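Local atomic coordinates of short chain dehydrogenase/reductase (Acinetobacter baumannii, PDB entry 4IUY), a protein that probably catalyses NAD(P)(H)-dependent oxidation or reduction of a small-molecule substrate. Residues N21-K26 with L250-G255; K157-N162 with G200-A205. One frame throughout, in Å; residues are numbered along the deposited sequence.

Interaction 1. Residues N21-K26 with L250-G255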
loop_
_atom_site.group_PDB
_atom_site.type_symbol
_atom_site.label_atom_id
_atom_site.label_comp_id
_atom_site.label_asym_id
_atom_site.label_seq_id
_atom_site.Cartn_x
_atom_site.Cartn_y
_atom_site.Cartn_z
ATOM N N ASN D 21 4.711 -28.100 -19.819
ATOM C CA ASN D 21 3.934 -27.617 -18.673
ATOM C C ASN D 21 4.756 -26.739 -17.733
ATOM O O ASN D 21 5.611 -27.245 -16.977
ATOM C CB ASN D 21 3.289 -28.771 -17.894
ATOM C CG ASN D 21 2.482 -28.281 -16.688
ATOM O OD1 ASN D 21 2.073 -27.111 -16.627
ATOM N ND2 ASN D 21 2.221 -29.184 -15.739
ATOM N N ILE D 22 4.484 -25.433 -17.774
ATOM C CA ILE D 22 5.264 -24.464 -17.007
ATOM C C ILE D 22 4.941 -24.502 -15.528
ATOM O O ILE D 22 5.685 -23.938 -14.733
ATOM C CB ILE D 22 5.110 -23.014 -17.526
ATOM C CG1 ILE D 22 3.676 -22.513 -17.357
ATOM C CG2 ILE D 22 5.529 -22.919 -18.969
ATOM C CD1 ILE D 22 3.466 -21.102 -17.922
ATOM N N PHE D 23 3.847 -25.178 -15.166
ATOM C CA PHE D 23 3.465 -25.317 -13.760
ATOM C C PHE D 23 3.913 -26.644 -13.191
ATOM O O PHE D 23 3.429 -27.079 -12.151
ATOM C CB PHE D 23 1.967 -25.173 -13.581
ATOM C CG PHE D 23 1.447 -23.828 -13.974
ATOM C CD1 PHE D 23 1.633 -22.734 -13.141
ATOM C CD2 PHE D 23 0.791 -23.651 -15.189
ATOM C CE1 PHE D 23 1.166 -21.493 -13.495
ATOM C CE2 PHE D 23 0.318 -22.403 -15.562
ATOM C CZ PHE D 23 0.490 -21.321 -14.713
ATOM N N ASP D 24 4.825 -27.300 -13.890
ATOM C CA ASP D 24 5.281 -28.624 -13.482
ATOM C C ASP D 24 5.954 -28.676 -12.107
ATOM O O ASP D 24 6.896 -27.924 -11.834
ATOM C CB ASP D 24 6.231 -29.183 -14.545
ATOM C CG ASP D 24 6.765 -30.546 -14.184
ATOM O OD1 ASP D 24 5.942 -31.472 -14.034
ATOM O OD2 ASP D 24 7.996 -30.705 -14.094
ATOM N N VAL D 25 5.479 -29.587 -11.256
ATOM C CA VAL D 25 6.110 -29.820 -9.959
ATOM C C VAL D 25 6.415 -31.306 -9.785
ATOM O O VAL D 25 6.773 -31.758 -8.688
ATOM C CB VAL D 25 5.249 -29.301 -8.774
ATOM C CG1 VAL D 25 5.052 -27.768 -8.905
ATOM C CG2 VAL D 25 3.915 -30.005 -8.701
ATOM N N LYS D 26 6.314 -32.064 -10.872
ATOM C CA LYS D 26 6.604 -33.496 -10.781
ATOM C C LYS D 26 8.008 -33.772 -10.232
ATOM O O LYS D 26 8.970 -33.159 -10.658
ATOM C CB LYS D 26 6.440 -34.191 -12.130
ATOM C CG LYS D 26 6.442 -35.696 -11.980
ATOM C CD LYS D 26 6.065 -36.419 -13.257
ATOM C CE LYS D 26 5.984 -37.925 -13.021
ATOM N NZ LYS D 26 7.330 -38.519 -12.729
ATOM N N LEU D 250 3.599 -20.235 -7.797
ATOM C CA LEU D 250 4.717 -19.821 -6.954
ATOM C C LEU D 250 5.672 -20.965 -6.604
ATOM O O LEU D 250 6.729 -20.733 -6.008
ATOM C CB LEU D 250 4.202 -19.146 -5.688
ATOM C CG LEU D 250 3.372 -17.885 -5.954
ATOM C CD1 LEU D 250 2.856 -17.313 -4.638
ATOM C CD2 LEU D 250 4.186 -16.836 -6.741
ATOM N N ALA D 251 5.282 -22.202 -6.929
ATOM C CA ALA D 251 6.132 -23.350 -6.674
ATOM C C ALA D 251 6.822 -23.864 -7.937
ATOM O O ALA D 251 7.631 -24.792 -7.879
ATOM C CB ALA D 251 5.359 -24.465 -6.023
ATOM N N SER D 252 6.489 -23.296 -9.084
ATOM C CA SER D 252 7.010 -23.847 -10.325
ATOM C C SER D 252 7.841 -22.833 -11.115
ATOM O O SER D 252 8.070 -21.697 -10.682
ATOM C CB SER D 252 5.869 -24.406 -11.182
ATOM O OG SER D 252 4.911 -23.398 -11.515
ATOM N N GLN D 253 8.331 -23.285 -12.257
ATOM C CA GLN D 253 9.056 -22.439 -13.175
ATOM C C GLN D 253 8.227 -21.218 -13.588
ATOM O O GLN D 253 8.758 -20.121 -13.719
ATOM C CB GLN D 253 9.462 -23.267 -14.409
ATOM C CG GLN D 253 9.934 -22.445 -15.604
ATOM C CD GLN D 253 10.569 -23.292 -16.694
ATOM O OE1 GLN D 253 11.778 -23.525 -16.675
ATOM N NE2 GLN D 253 9.759 -23.771 -17.640
ATOM N N ALA D 254 6.918 -21.402 -13.716
ATOM C CA ALA D 254 6.015 -20.332 -14.122
ATOM C C ALA D 254 6.180 -19.066 -13.285
ATOM O O ALA D 254 5.931 -17.965 -13.770
ATOM C CB ALA D 254 4.578 -20.812 -14.060
ATOM N N GLY D 255 6.602 -19.239 -12.039
ATOM C CA GLY D 255 6.734 -18.150 -11.099
ATOM C C GLY D 255 8.146 -17.677 -10.849
ATOM O O GLY D 255 8.394 -16.891 -9.933
HETATM O O HOH W 1 8.377 -26.024 -13.252
#

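Interaction 2. Residues K157-N162 with G200-A205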
loop_
_atom_site.group_PDB
_atom_site.type_symbol
_atom_site.label_atom_id
_atom_site.label_comp_id
_atom_site.label_asym_id
_atom_site.label_seq_id
_atom_site.Cartn_x
_atom_site.Cartn_y
_atom_site.Cartn_z
ATOM N N LYS D 157 18.175 -24.039 -6.430
ATOM C CA LYS D 157 17.493 -22.753 -6.599
ATOM C C LYS D 157 15.993 -22.898 -6.335
ATOM O O LYS D 157 15.185 -22.881 -7.264
ATOM C CB LYS D 157 17.723 -22.229 -8.014
ATOM C CG LYS D 157 19.179 -21.984 -8.325
ATOM C CD LYS D 157 19.399 -21.563 -9.768
ATOM C CE LYS D 157 20.893 -21.418 -10.063
ATOM N NZ LYS D 157 21.152 -21.122 -11.499
ATOM N N GLY D 158 15.616 -23.000 -5.065
ATOM C CA GLY D 158 14.237 -23.302 -4.730
ATOM C C GLY D 158 13.284 -22.138 -4.525
ATOM O O GLY D 158 13.533 -21.013 -4.971
ATOM N N SER D 159 12.160 -22.436 -3.875
ATOM C CA SER D 159 11.094 -21.468 -3.666
ATOM C C SER D 159 10.523 -21.561 -2.272
ATOM O O SER D 159 10.441 -22.635 -1.668
ATOM C CB SER D 159 9.975 -21.677 -4.686
ATOM O OG SER D 159 10.437 -21.434 -6.001
ATOM N N ILE D 160 10.105 -20.411 -1.782
ATOM C CA ILE D 160 9.437 -20.285 -0.507
ATOM C C ILE D 160 8.086 -19.590 -0.701
ATOM O O ILE D 160 7.996 -18.590 -1.415
ATOM C CB ILE D 160 10.281 -19.485 0.470
ATOM C CG1 ILE D 160 11.615 -20.198 0.711
ATOM C CG2 ILE D 160 9.490 -19.253 1.775
ATOM C CD1 ILE D 160 12.576 -19.421 1.592
ATOM N N ILE D 161 7.047 -20.154 -0.101
ATOM C CA ILE D 161 5.716 -19.590 -0.133
ATOM C C ILE D 161 5.228 -19.401 1.314
ATOM O O ILE D 161 5.153 -20.376 2.081
ATOM C CB ILE D 161 4.729 -20.509 -0.883
ATOM C CG1 ILE D 161 5.236 -20.856 -2.283
ATOM C CG2 ILE D 161 3.334 -19.909 -0.930
ATOM C CD1 ILE D 161 4.359 -21.931 -2.960
ATOM N N ASN D 162 4.941 -18.153 1.692
ATOM C CA ASN D 162 4.381 -17.845 3.006
ATOM C C ASN D 162 2.885 -17.705 2.937
ATOM O O ASN D 162 2.356 -16.904 2.172
ATOM C CB ASN D 162 4.993 -16.546 3.581
ATOM C CG ASN D 162 6.486 -16.699 3.925
ATOM O OD1 ASN D 162 6.902 -17.749 4.419
ATOM N ND2 ASN D 162 7.286 -15.660 3.665
ATOM N N GLY D 200 19.259 -17.688 -5.857
ATOM C CA GLY D 200 18.318 -18.223 -6.823
ATOM C C GLY D 200 17.017 -18.671 -6.182
ATOM O O GLY D 200 16.231 -19.420 -6.770
ATOM N N ILE D 201 16.763 -18.172 -4.982
ATOM C CA ILE D 201 15.575 -18.548 -4.250
ATOM C C ILE D 201 14.566 -17.416 -4.277
ATOM O O ILE D 201 14.848 -16.341 -3.754
ATOM C CB ILE D 201 15.921 -18.886 -2.812
ATOM C CG1 ILE D 201 16.794 -20.145 -2.782
ATOM C CG2 ILE D 201 14.661 -19.103 -1.977
ATOM C CD1 ILE D 201 17.435 -20.414 -1.444
ATOM N N ASN D 202 13.395 -17.649 -4.871
ATOM C CA ASN D 202 12.361 -16.621 -4.834
ATOM C C ASN D 202 11.396 -16.833 -3.634
ATOM O O ASN D 202 11.140 -17.970 -3.207
ATOM C CB ASN D 202 11.610 -16.490 -6.180
ATOM C CG ASN D 202 10.866 -17.757 -6.574
ATOM O OD1 ASN D 202 11.186 -18.856 -6.107
ATOM N ND2 ASN D 202 9.868 -17.610 -7.455
ATOM N N VAL D 203 10.876 -15.731 -3.099
ATOM C CA VAL D 203 10.091 -15.768 -1.879
ATOM C C VAL D 203 8.805 -14.966 -2.085
ATOM O O VAL D 203 8.841 -13.760 -2.356
ATOM C CB VAL D 203 10.878 -15.188 -0.684
ATOM C CG1 VAL D 203 10.080 -15.352 0.607
ATOM C CG2 VAL D 203 12.280 -15.869 -0.551
ATOM N N ASN D 204 7.670 -15.648 -1.957
ATOM C CA ASN D 204 6.368 -15.033 -2.194
ATOM C C ASN D 204 5.329 -15.432 -1.157
ATOM O O ASN D 204 5.523 -16.372 -0.378
ATOM C CB ASN D 204 5.870 -15.377 -3.593
ATOM C CG ASN D 204 6.734 -14.784 -4.659
ATOM O OD1 ASN D 204 6.692 -13.571 -4.916
ATOM N ND2 ASN D 204 7.583 -15.614 -5.248
ATOM N N ALA D 205 4.220 -14.706 -1.149
ATOM C CA ALA D 205 3.172 -14.942 -0.174
ATOM C C ALA D 205 1.822 -15.153 -0.829
ATOM O O ALA D 205 1.541 -14.615 -1.886
ATOM C CB ALA D 205 3.103 -13.750 0.836
HETATM O O HOH W 2 13.529 -19.964 -7.537
HETATM O O HOH W 3 8.666 -20.299 -8.555
HETATM O O HOH W 4 7.578 -18.314 -4.255
#

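Interaction 1. Residues N21-K26 with L250-G255
A type I beta turn from Asn21 to Asp24, at the N-terminal lead-in to a Rossmann-type fold, packs through Ile22 and Phe23, joined by Val25 just after the turn, against Ser252 and Ala254 in the loop and 3-10 turn that follow helix 244-251. The two segments run in nearly opposite directions, 164° apart. One direct backbone hydrogen bond joins them, Ala254 N to Ile22 O at 3.0 Å, somewhat bent, with 135° at the hydrogen. Beside it water 1 makes a second link, donating to Asp24 O and accepting from Gln253 N. Within the turn Phe23 N donates to Asn21 OD1 at 3.0 Å from well above the amide plane, making an Asx turn; asparagine's short side chain brings its carbonyl to the backbone two residues on.

The apolar part centres on Ala254, whose small CB lies against both Ile22 and Phe23, which also touch each other. Ile22 brings CG1 to 3.8 Å from Ala254 CB, while Phe23 CE1 comes to 3.5 Å of the same methyl, approaching obliquely. Ile22 CG1 also lies over one face of the Phe23 ring, displaced toward its rim. Ser252 is compact enough to sit against the turn backbone, with OG 3.3 Å from Phe23 CA. Its chi1 of 60° holds OG between its own N and carbonyl carbon, and the hydroxyl is hydrogen-bonded to Leu248 O of the preceding helix. Val25 CG1 reaches along to Ser252 CB, 4.1 Å away.

Val25 and Ala251 both touch Phe47 of helix 38-49, and Ala251 also meets Ile161 of strand 159-163. The Phe23 ring stacks on Phe23 of the second subunit, where Gly245 packs on Ala254 too, placing the contact between the helices beside the sheet and a subunit interface.

Interaction 2. Residues K157-N162 with G200-A205
Two neighbouring parallel strands of the Rossmann-type sheet, 159-163 and 202-208, pair here as the outer members of a beta-alpha-beta unit, with Ser159 beside Asn202 and Ile160 beside Val203. The bonds alternate in the usual parallel way: Ile160 N gives to Asn202 O at 3.0 Å, Asn204 N to Ile160 O at 3.0 Å, and Asn162 N to Asn204 O at 2.8 Å. The ladder slackens at its start, where Asn202 N to Gly158 O is weak, and water 2 lies between Gly158 O and Gly200 O. Gly200 has a positive phi of 72°, and its bare CA leaves room for Lys157 CG.

On the face with Ile161, Ser159 OG donates to Asn202 OD1 at 2.7 Å, in the carbonyl plane and on a lone pair. Asn202 holds CG between its own N and carbonyl carbon (chi1 62°), which brings the amide over toward the serine, and its ND2 is hydrogen-bonded to Ile258 O. Asn204 ND2 also bonds to Ile258 O, and through water 4 it is linked to Ile160 O.

The other face is apolar at its start. Ile160 CG2 and Val203 CG1 lie side by side at 4.1 Å, branched residues suited to extended strands, and Ile160 CD1 reaches Ile201 CG2. Further along, Asn162 binds Asn111 and Thr189.

This face is covered by Met192 of helix 176-196 and Val148 of helix 126-153; helix 244-251 packs on Ile161 and Asn204 from the other, and strand 108-111 pairs with strand 159-163 along its second edge.

How the interactions relate
Starting from the N terminus, residues 21-26 lead into the first strand, 29-32, and are met only after more than 220 residues by 250-255, so interaction 1 closes a very long loop. Interaction 2 closes a much shorter one, 157-162 with 200-205, across helix 176-196, and is nested inside the first. Their centres lie 12 Å apart, and they touch directly: Leu250 CD1 packs on Asn204 CB at 3.7 Å, and Leu250 CB on Ile161 CD1 at 3.9 Å. Helix 244-251 thus joins the two, resting on the paired strands while the chain just beyond it meets the N-terminal turn.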